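Local coordinates for Mab-21 domain-containing protein (Tribolium castaneum, PDB 7LT2) that senses double-stranded RNA in the cytoplasm and makes the cyclic dinucleotide 2',3'-cGAMP from ATP and GTP as an innate immune signal, at residues S217-F222 with F244-R249; D74-I79 with C197-G202. All blocks are in the same frame, centred on the assembly; numbering follows the deposited sequence.

Interaction 1: residues S217-F222 with F244-R249; sequences STKPEF and FQEQER
Lys219 and Glu221 meet Gln247 where the loop leading into strand 222-225 passes the first turn of helix 245-251, in the nucleotidyltransferase domain of this mab-21 family protein. Phe244 is the N-cap residue of that helix, and Phe244 to Glu248 belong to the GTP site as inferred by similarity.

The polar part of the contact centres on a carboxamide shared by two carbonyls. Gln247 NE2 donates to Lys219 O at 2.9 Å and to Glu221 O at 2.9 Å, with N-H...O angles of 149° and 158°. Both acceptors lie close to the amide plane of Gln247, so the two hydrogens are used by two carbonyls flanking Pro220 and rotation of the group is restrained. The side chain bends at chi2 (81°), which carries its amide end toward the loop although CB starts out obliquely. Lys219 O has a further donor in Asn213.

The charged contact is looser. Lys219 NZ forms a salt bridge with Glu246 OE2 at 3.5 Å, and the two side chains cross at about a right angle, Lys219 CD lying 3.8 Å from Glu246 CG. Glu246 and the nearby Glu221 have basic partners on strand 50-56: Glu246 OE1 and Glu221 OE1 pair with Arg52, and Glu221 OE2 with Arg51. These arginines probably offset the repulsion between the two neighbouring carboxylates. A water donates to Glu221 O and, weakly, to Glu246 OE1.

The apolar contact joins two buried rings, Phe222 and Phe244, lying side by side and pointing the same way, obliquely inclined with centroids 5.8 Å apart. Phe244 also meets the ring of Trp205, and its CD1 and CE1 each lie 3.9 Å from Phe222 CB.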
ATOM      1  N   SER A 217       5.882  17.644  12.043  1.00 21.01           N
ATOM      2  CA  SER A 217       6.631  17.356  13.261  1.00 21.04           C
ATOM      3  C   SER A 217       6.620  15.873  13.626  1.00 21.37           C
ATOM      4  O   SER A 217       7.658  15.337  14.029  1.00 28.91           O
ATOM      5  CB  SER A 217       6.094  18.194  14.428  1.00 28.25           C
ATOM      6  OG  SER A 217       4.892  17.661  14.943  1.00 40.04           O
ATOM      7  N   THR A 218       5.485  15.183  13.479  1.00 22.95           N
ATOM      8  CA  THR A 218       5.390  13.796  13.924  1.00 22.80           C
ATOM      9  C   THR A 218       5.560  12.774  12.808  1.00 26.00           C
ATOM     10  O   THR A 218       5.946  11.635  13.095  1.00 24.41           O
ATOM     11  CB  THR A 218       4.052  13.543  14.633  1.00 24.43           C
ATOM     12  OG1 THR A 218       2.958  13.765  13.730  1.00 22.33           O
ATOM     13  CG2 THR A 218       3.907  14.462  15.845  1.00 23.43           C
ATOM     14  N   LYS A 219       5.292  13.140  11.555  1.00 20.98           N
ATOM     15  CA  LYS A 219       5.558  12.278  10.402  1.00 20.12           C
ATOM     16  C   LYS A 219       6.435  13.017   9.393  1.00 18.19           C
ATOM     17  O   LYS A 219       6.010  13.290   8.263  1.00 21.30           O
ATOM     18  CB  LYS A 219       4.254  11.821   9.753  1.00 19.45           C
ATOM     19  CG  LYS A 219       3.391  10.940  10.642  1.00 23.70           C
ATOM     20  CD  LYS A 219       4.118   9.645  10.985  1.00 27.76           C
ATOM     21  CE  LYS A 219       3.252   8.716  11.809  1.00 33.68           C
ATOM     22  NZ  LYS A 219       3.966   7.447  12.107  1.00 30.27           N
ATOM     23  N   PRO A 220       7.676  13.344   9.766  1.00 20.28           N
ATOM     24  CA  PRO A 220       8.499  14.200   8.898  1.00 22.59           C
ATOM     25  C   PRO A 220       8.992  13.520   7.637  1.00 23.34           C
ATOM     26  O   PRO A 220       9.311  14.222   6.670  1.00 27.12           O
ATOM     27  CB  PRO A 220       9.679  14.583   9.801  1.00 22.62           C
ATOM     28  CG  PRO A 220       9.811  13.420  10.725  1.00 24.58           C
ATOM     29  CD  PRO A 220       8.390  12.975  11.003  1.00 22.33           C
ATOM     30  N   GLU A 221       9.077  12.194   7.613  1.00 20.87           N
ATOM     31  CA  GLU A 221       9.764  11.492   6.538  1.00 19.60           C
ATOM     32  C   GLU A 221       8.791  11.001   5.474  1.00 18.72           C
ATOM     33  O   GLU A 221       7.631  10.683   5.749  1.00 23.03           O
ATOM     34  CB  GLU A 221      10.567  10.309   7.085  1.00 21.90           C
ATOM     35  CG  GLU A 221      11.675  10.730   8.034  1.00 22.34           C
ATOM     36  CD  GLU A 221      12.392   9.563   8.676  1.00 29.00           C
ATOM     37  OE1 GLU A 221      12.084   8.403   8.338  1.00 24.33           O
ATOM     38  OE2 GLU A 221      13.273   9.811   9.527  1.00 41.88           O
ATOM     39  N   PHE A 222       9.287  10.942   4.245  1.00 18.97           N
ATOM     40  CA  PHE A 222       8.563  10.351   3.129  1.00 17.25           C
ATOM     41  C   PHE A 222       9.569   9.536   2.334  1.00 16.06           C
ATOM     42  O   PHE A 222      10.778   9.622   2.562  1.00 19.27           O
ATOM     43  CB  PHE A 222       7.912  11.421   2.251  1.00 20.47           C
ATOM     44  CG  PHE A 222       8.903  12.271   1.522  1.00 19.23           C
ATOM     45  CD1 PHE A 222       9.585  13.282   2.182  1.00 21.96           C
ATOM     46  CD2 PHE A 222       9.169  12.051   0.182  1.00 16.53           C
ATOM     47  CE1 PHE A 222      10.511  14.061   1.518  1.00 23.51           C
ATOM     48  CE2 PHE A 222      10.099  12.829  -0.491  1.00 22.67           C
ATOM     49  CZ  PHE A 222      10.770  13.836   0.178  1.00 24.37           C
ATOM     50  N   PHE A 244       3.503   8.913   0.091  1.00 20.29           N
ATOM     51  CA  PHE A 244       3.062   9.628   1.276  1.00 21.27           C
ATOM     52  C   PHE A 244       2.102   8.768   2.094  1.00 23.23           C
ATOM     53  O   PHE A 244       1.229   9.286   2.798  1.00 19.84           O
ATOM     54  CB  PHE A 244       2.427  10.959   0.877  1.00 22.31           C
ATOM     55  CG  PHE A 244       3.349  11.852   0.078  1.00 21.13           C
ATOM     56  CD1 PHE A 244       4.486  12.387   0.661  1.00 23.73           C
ATOM     57  CD2 PHE A 244       3.084  12.145  -1.251  1.00 25.90           C
ATOM     58  CE1 PHE A 244       5.346  13.204  -0.065  1.00 26.86           C
ATOM     59  CE2 PHE A 244       3.932  12.963  -1.984  1.00 22.93           C
ATOM     60  CZ  PHE A 244       5.068  13.494  -1.388  1.00 23.91           C
ATOM     61  N   GLN A 245       2.272   7.443   2.004  1.00 19.54           N
ATOM     62  CA  GLN A 245       1.363   6.510   2.666  1.00 21.95           C
ATOM     63  C   GLN A 245       1.421   6.623   4.182  1.00 18.40           C
ATOM     64  O   GLN A 245       0.431   6.323   4.858  1.00 19.82           O
ATOM     65  CB  GLN A 245       1.686   5.073   2.265  1.00 23.25           C
ATOM     66  CG  GLN A 245       1.504   4.748   0.800  1.00 30.60           C
ATOM     67  CD  GLN A 245       2.030   3.364   0.476  1.00 39.94           C
ATOM     68  OE1 GLN A 245       1.299   2.375   0.566  1.00 37.19           O
ATOM     69  NE2 GLN A 245       3.313   3.283   0.119  1.00 37.04           N
ATOM     70  N   GLU A 246       2.569   7.008   4.743  1.00 19.84           N
ATOM     71  CA  GLU A 246       2.624   7.163   6.191  1.00 18.97           C
ATOM     72  C   GLU A 246       1.734   8.312   6.644  1.00 18.68           C
ATOM     73  O   GLU A 246       1.032   8.200   7.658  1.00 17.91           O
ATOM     74  CB  GLU A 246       4.067   7.370   6.655  1.00 22.74           C
ATOM     75  CG  GLU A 246       4.252   7.103   8.150  1.00 32.44           C
ATOM     76  CD  GLU A 246       5.590   6.464   8.474  1.00 40.59           C
ATOM     77  OE1 GLU A 246       6.534   6.616   7.673  1.00 35.66           O
ATOM     78  OE2 GLU A 246       5.694   5.806   9.530  1.00 50.92           O
ATOM     79  N   GLN A 247       1.719   9.409   5.882  1.00 18.72           N
ATOM     80  CA  GLN A 247       0.844  10.534   6.199  1.00 17.76           C
ATOM     81  C   GLN A 247      -0.617  10.211   5.901  1.00 19.48           C
ATOM     82  O   GLN A 247      -1.508  10.605   6.663  1.00 17.24           O
ATOM     83  CB  GLN A 247       1.287  11.772   5.421  1.00 17.50           C
ATOM     84  CG  GLN A 247       2.609  12.363   5.906  1.00 17.90           C
ATOM     85  CD  GLN A 247       3.826  11.638   5.357  1.00 20.92           C
ATOM     86  OE1 GLN A 247       3.733  10.877   4.388  1.00 19.03           O
ATOM     87  NE2 GLN A 247       4.980  11.877   5.972  1.00 20.26           N
ATOM     88  N   GLU A 248      -0.883   9.510   4.793  1.00 17.07           N
ATOM     89  CA  GLU A 248      -2.256   9.108   4.485  1.00 14.78           C
ATOM     90  C   GLU A 248      -2.844   8.245   5.593  1.00 18.46           C
ATOM     91  O   GLU A 248      -4.034   8.358   5.919  1.00 16.52           O
ATOM     92  CB  GLU A 248      -2.304   8.356   3.151  1.00 17.05           C
ATOM     93  CG  GLU A 248      -2.048   9.224   1.933  1.00 18.49           C
ATOM     94  CD  GLU A 248      -1.920   8.419   0.648  1.00 19.93           C
ATOM     95  OE1 GLU A 248      -2.243   7.214   0.656  1.00 22.78           O
ATOM     96  OE2 GLU A 248      -1.509   9.000  -0.376  1.00 22.10           O
ATOM     97  N   ARG A 249      -2.031   7.363   6.175  1.00 15.68           N
ATOM     98  CA  ARG A 249      -2.529   6.483   7.227  1.00 18.50           C
ATOM     99  C   ARG A 249      -2.964   7.276   8.454  1.00 17.09           C
ATOM    100  O   ARG A 249      -3.934   6.906   9.125  1.00 17.63           O
ATOM    101  CB  ARG A 249      -1.457   5.452   7.595  1.00 16.98           C
ATOM    102  CG  ARG A 249      -1.949   4.372   8.549  1.00 18.51           C
ATOM    103  CD  ARG A 249      -1.008   3.188   8.562  1.00 19.54           C
ATOM    104  NE  ARG A 249      -0.968   2.505   7.272  1.00 17.06           N
ATOM    105  CZ  ARG A 249      -0.028   1.638   6.919  1.00 15.21           C
ATOM    106  NH1 ARG A 249       0.962   1.324   7.737  1.00 18.63           N
ATOM    107  NH2 ARG A 249      -0.080   1.080   5.711  1.00 16.43           N
TER
HETATM  108  O   HOH W   1       7.133   9.583   8.517  1.00 30.36           O
HETATM  109  O   HOH W   2       7.293   7.658   5.512  1.00 33.95           O

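Interaction 2: residues D74-I79 with C197-G202; sequences DILLHI and CFVFSG
Cys197 pairs with Leu76 in a parallel beta bridge between strands 70-77 and 188-200 in the central sheet of the nucleotidyltransferase domain. Cys197 N donates to Ile75 O at 2.9 Å, and its O accepts from Leu77 N at 2.9 Å, so the backbone of this one residue grips the residues before and after its bridge partner. Its side chain shares a face of the sheet with Leu76, whose CD2 rests 3.7 Å from Cys197 CB, while SG, beside the backbone N, approaches the carboxylate of Asp74.

Phe198, bridged to Leu77, turns to the other face. Leu77 CD1 lies over one side of its ring, toward the rim, and Leu77 CB makes an off-centre CH-pi contact with it. Ile79 CG1 packs 3.7 Å from Phe198 CE1, so two aliphatic side chains meet that part of the ring. On the backbone, Phe198 CA lies 3.2 Å from Leu77 O, in a C-H...O contact.

That same oxygen takes the N-H of Val199 at 2.9 Å, continuing the parallel pairing. Val199 CB and CG1 pack on Leu76 CB. Val199 O then receives His78 ND1 at 3.2 Å, with an N-H...O angle of 172° and the oxygen in the imidazole plane. His78 reaches it with CG anti to its backbone N (chi1 178°). A water joins Val199 O to Ile79 N, so a side chain and a solvent molecule take over where direct main-chain pairing stops.

The segments 74-77 and 197-200 run at 54° to each other. Their register rests on the three main-chain bonds, and the histidine bond implies a proton on ND1, probably favouring that tautomer if the ring is neutral.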
ATOM      1  N   ASP A  74       7.869  -2.134   2.339  1.00 17.92           N
ATOM      2  CA  ASP A  74       8.667  -1.026   1.825  1.00 19.19           C
ATOM      3  C   ASP A  74       9.930  -0.934   2.669  1.00 17.05           C
ATOM      4  O   ASP A  74       9.898  -0.485   3.820  1.00 16.04           O
ATOM      5  CB  ASP A  74       7.868   0.271   1.850  1.00 19.74           C
ATOM      6  CG  ASP A  74       6.746   0.278   0.835  1.00 21.16           C
ATOM      7  OD1 ASP A  74       6.901  -0.345  -0.242  1.00 19.96           O
ATOM      8  OD2 ASP A  74       5.699   0.892   1.116  1.00 23.47           O
ATOM      9  N   ILE A  75      11.045  -1.382   2.098  1.00 15.05           N
ATOM     10  CA  ILE A  75      12.334  -1.414   2.780  1.00 17.15           C
ATOM     11  C   ILE A  75      12.994  -0.058   2.554  1.00 16.57           C
ATOM     12  O   ILE A  75      13.384   0.267   1.430  1.00 18.01           O
ATOM     13  CB  ILE A  75      13.204  -2.563   2.254  1.00 18.50           C
ATOM     14  CG1 ILE A  75      12.490  -3.902   2.456  1.00 16.07           C
ATOM     15  CG2 ILE A  75      14.577  -2.573   2.937  1.00 17.56           C
ATOM     16  CD1 ILE A  75      13.113  -5.062   1.695  1.00 19.64           C
ATOM     17  N   LEU A  76      13.107   0.744   3.615  1.00 17.36           N
ATOM     18  CA  LEU A  76      13.519   2.141   3.479  1.00 14.35           C
ATOM     19  C   LEU A  76      15.032   2.257   3.654  1.00 16.84           C
ATOM     20  O   LEU A  76      15.563   2.034   4.750  1.00 16.92           O
ATOM     21  CB  LEU A  76      12.778   3.024   4.480  1.00 16.44           C
ATOM     22  CG  LEU A  76      11.244   2.928   4.454  1.00 19.57           C
ATOM     23  CD1 LEU A  76      10.627   4.064   5.247  1.00 17.35           C
ATOM     24  CD2 LEU A  76      10.696   2.924   3.035  1.00 17.94           C
ATOM     25  N   LEU A  77      15.717   2.604   2.568  1.00 17.31           N
ATOM     26  CA  LEU A  77      17.151   2.849   2.548  1.00 14.47           C
ATOM     27  C   LEU A  77      17.391   4.352   2.611  1.00 18.49           C
ATOM     28  O   LEU A  77      16.605   5.140   2.085  1.00 17.77           O
ATOM     29  CB  LEU A  77      17.770   2.266   1.274  1.00 18.04           C
ATOM     30  CG  LEU A  77      17.267   0.872   0.892  1.00 19.43           C
ATOM     31  CD1 LEU A  77      17.682   0.506  -0.522  1.00 21.42           C
ATOM     32  CD2 LEU A  77      17.784  -0.155   1.892  1.00 17.95           C
ATOM     33  N   HIS A  78      18.479   4.756   3.264  1.00 20.38           N
ATOM     34  CA  HIS A  78      18.757   6.175   3.447  1.00 18.35           C
ATOM     35  C   HIS A  78      20.150   6.497   2.938  1.00 16.76           C
ATOM     36  O   HIS A  78      21.135   5.928   3.422  1.00 20.76           O
ATOM     37  CB  HIS A  78      18.627   6.599   4.912  1.00 19.78           C
ATOM     38  CG  HIS A  78      18.949   8.043   5.137  1.00 22.65           C
ATOM     39  ND1 HIS A  78      18.169   9.065   4.640  1.00 25.90           N
ATOM     40  CD2 HIS A  78      19.984   8.636   5.777  1.00 28.38           C
ATOM     41  CE1 HIS A  78      18.703  10.226   4.977  1.00 24.51           C
ATOM     42  NE2 HIS A  78      19.806   9.994   5.665  1.00 25.09           N
ATOM     43  N   ILE A  79      20.217   7.391   1.962  1.00 19.30           N
ATOM     44  CA  ILE A  79      21.499   7.896   1.458  1.00 18.51           C
ATOM     45  C   ILE A  79      22.027   8.938   2.432  1.00 22.84           C
ATOM     46  O   ILE A  79      21.313   9.906   2.736  1.00 21.75           O
ATOM     47  CB  ILE A  79      21.318   8.494   0.067  1.00 17.43           C
ATOM     48  CG1 ILE A  79      20.827   7.428  -0.919  1.00 22.04           C
ATOM     49  CG2 ILE A  79      22.627   9.136  -0.413  1.00 22.32           C
ATOM     50  CD1 ILE A  79      20.388   7.984  -2.246  1.00 24.84           C
ATOM     51  N   CYS A 197      13.072   1.003  -1.370  1.00 16.18           N
ATOM     52  CA  CYS A 197      12.698   2.411  -1.399  1.00 16.67           C
ATOM     53  C   CYS A 197      13.811   3.259  -0.790  1.00 17.92           C
ATOM     54  O   CYS A 197      14.696   2.753  -0.099  1.00 17.82           O
ATOM     55  CB  CYS A 197      11.405   2.664  -0.625  1.00 15.54           C
ATOM     56  SG  CYS A 197      10.013   1.601  -1.104  1.00 18.67           S
ATOM     57  N   PHE A 198      13.751   4.566  -1.040  1.00 17.39           N
ATOM     58  CA  PHE A 198      14.679   5.517  -0.437  1.00 15.96           C
ATOM     59  C   PHE A 198      13.899   6.561   0.349  1.00 17.77           C
ATOM     60  O   PHE A 198      12.955   7.159  -0.177  1.00 19.08           O
ATOM     61  CB  PHE A 198      15.568   6.176  -1.495  1.00 17.89           C
ATOM     62  CG  PHE A 198      16.671   5.280  -1.978  1.00 15.67           C
ATOM     63  CD1 PHE A 198      17.887   5.238  -1.315  1.00 17.69           C
ATOM     64  CD2 PHE A 198      16.483   4.462  -3.076  1.00 17.76           C
ATOM     65  CE1 PHE A 198      18.903   4.404  -1.757  1.00 18.88           C
ATOM     66  CE2 PHE A 198      17.491   3.627  -3.515  1.00 21.48           C
ATOM     67  CZ  PHE A 198      18.700   3.597  -2.857  1.00 19.27           C
ATOM     68  N   VAL A 199      14.300   6.775   1.606  1.00 16.69           N
ATOM     69  CA  VAL A 199      13.565   7.614   2.551  1.00 17.00           C
ATOM     70  C   VAL A 199      14.326   8.915   2.781  1.00 17.20           C
ATOM     71  O   VAL A 199      15.564   8.936   2.790  1.00 18.90           O
ATOM     72  CB  VAL A 199      13.308   6.872   3.883  1.00 17.91           C
ATOM     73  CG1 VAL A 199      14.617   6.488   4.576  1.00 19.08           C
ATOM     74  CG2 VAL A 199      12.407   7.701   4.802  1.00 18.50           C
ATOM     75  N   PHE A 200      13.581  10.005   2.946  1.00 17.60           N
ATOM     76  CA  PHE A 200      14.153  11.340   3.071  1.00 21.26           C
ATOM     77  C   PHE A 200      13.496  12.092   4.217  1.00 20.88           C
ATOM     78  O   PHE A 200      12.384  11.768   4.642  1.00 22.05           O
ATOM     79  CB  PHE A 200      13.995  12.126   1.771  1.00 19.46           C
ATOM     80  CG  PHE A 200      14.633  11.456   0.599  1.00 21.59           C
ATOM     81  CD1 PHE A 200      15.972  11.643   0.331  1.00 25.78           C
ATOM     82  CD2 PHE A 200      13.898  10.609  -0.214  1.00 22.68           C
ATOM     83  CE1 PHE A 200      16.569  11.016  -0.744  1.00 26.05           C
ATOM     84  CE2 PHE A 200      14.490   9.980  -1.287  1.00 24.60           C
ATOM     85  CZ  PHE A 200      15.824  10.181  -1.552  1.00 22.79           C
ATOM     86  N   SER A 201      14.204  13.104   4.715  1.00 22.04           N
ATOM     87  CA  SER A 201      13.727  13.942   5.804  1.00 30.91           C
ATOM     88  C   SER A 201      12.858  15.075   5.267  1.00 27.68           C
ATOM     89  O   SER A 201      12.770  15.316   4.058  1.00 31.38           O
ATOM     90  CB  SER A 201      14.899  14.515   6.607  1.00 36.12           C
ATOM     91  OG  SER A 201      15.593  15.500   5.856  1.00 42.22           O
ATOM     92  N   GLY A 202      12.228  15.790   6.199  1.00 28.69           N
ATOM     93  CA  GLY A 202      11.234  16.782   5.830  1.00 38.19           C
ATOM     94  C   GLY A 202      11.758  17.879   4.926  1.00 32.88           C
ATOM     95  O   GLY A 202      11.002  18.438   4.129  1.00 37.34           O
TER
HETATM   96  O   HOH W   3      17.738   8.457   1.083  1.00 21.52           O

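Interactions 1 and 2 have centres about 12 Å apart and meet directly: Phe222 O lies 2.9 Å from Phe200 N, a probable hydrogen bond at the start of the antiparallel pairing of 222-225 with 188-200. In the sheet 70-77, 188-200 and 222-225 are neighbours in that order, and the loop entering 222-225 leans on helix 245-251. A second meeting is nearer the probable catalytic centre, where NE2 of Gln245, an ATP-site residue by similarity, packs 3.5 Å from Asp74 OD2. The side chain of Asp74 is also about 4 Å from that of Asp72, a catalytic magnesium ligand by similarity. Interaction 2 thus adjoins the probable metal site, and interaction 1 contains residues that probably bind ATP and GTP.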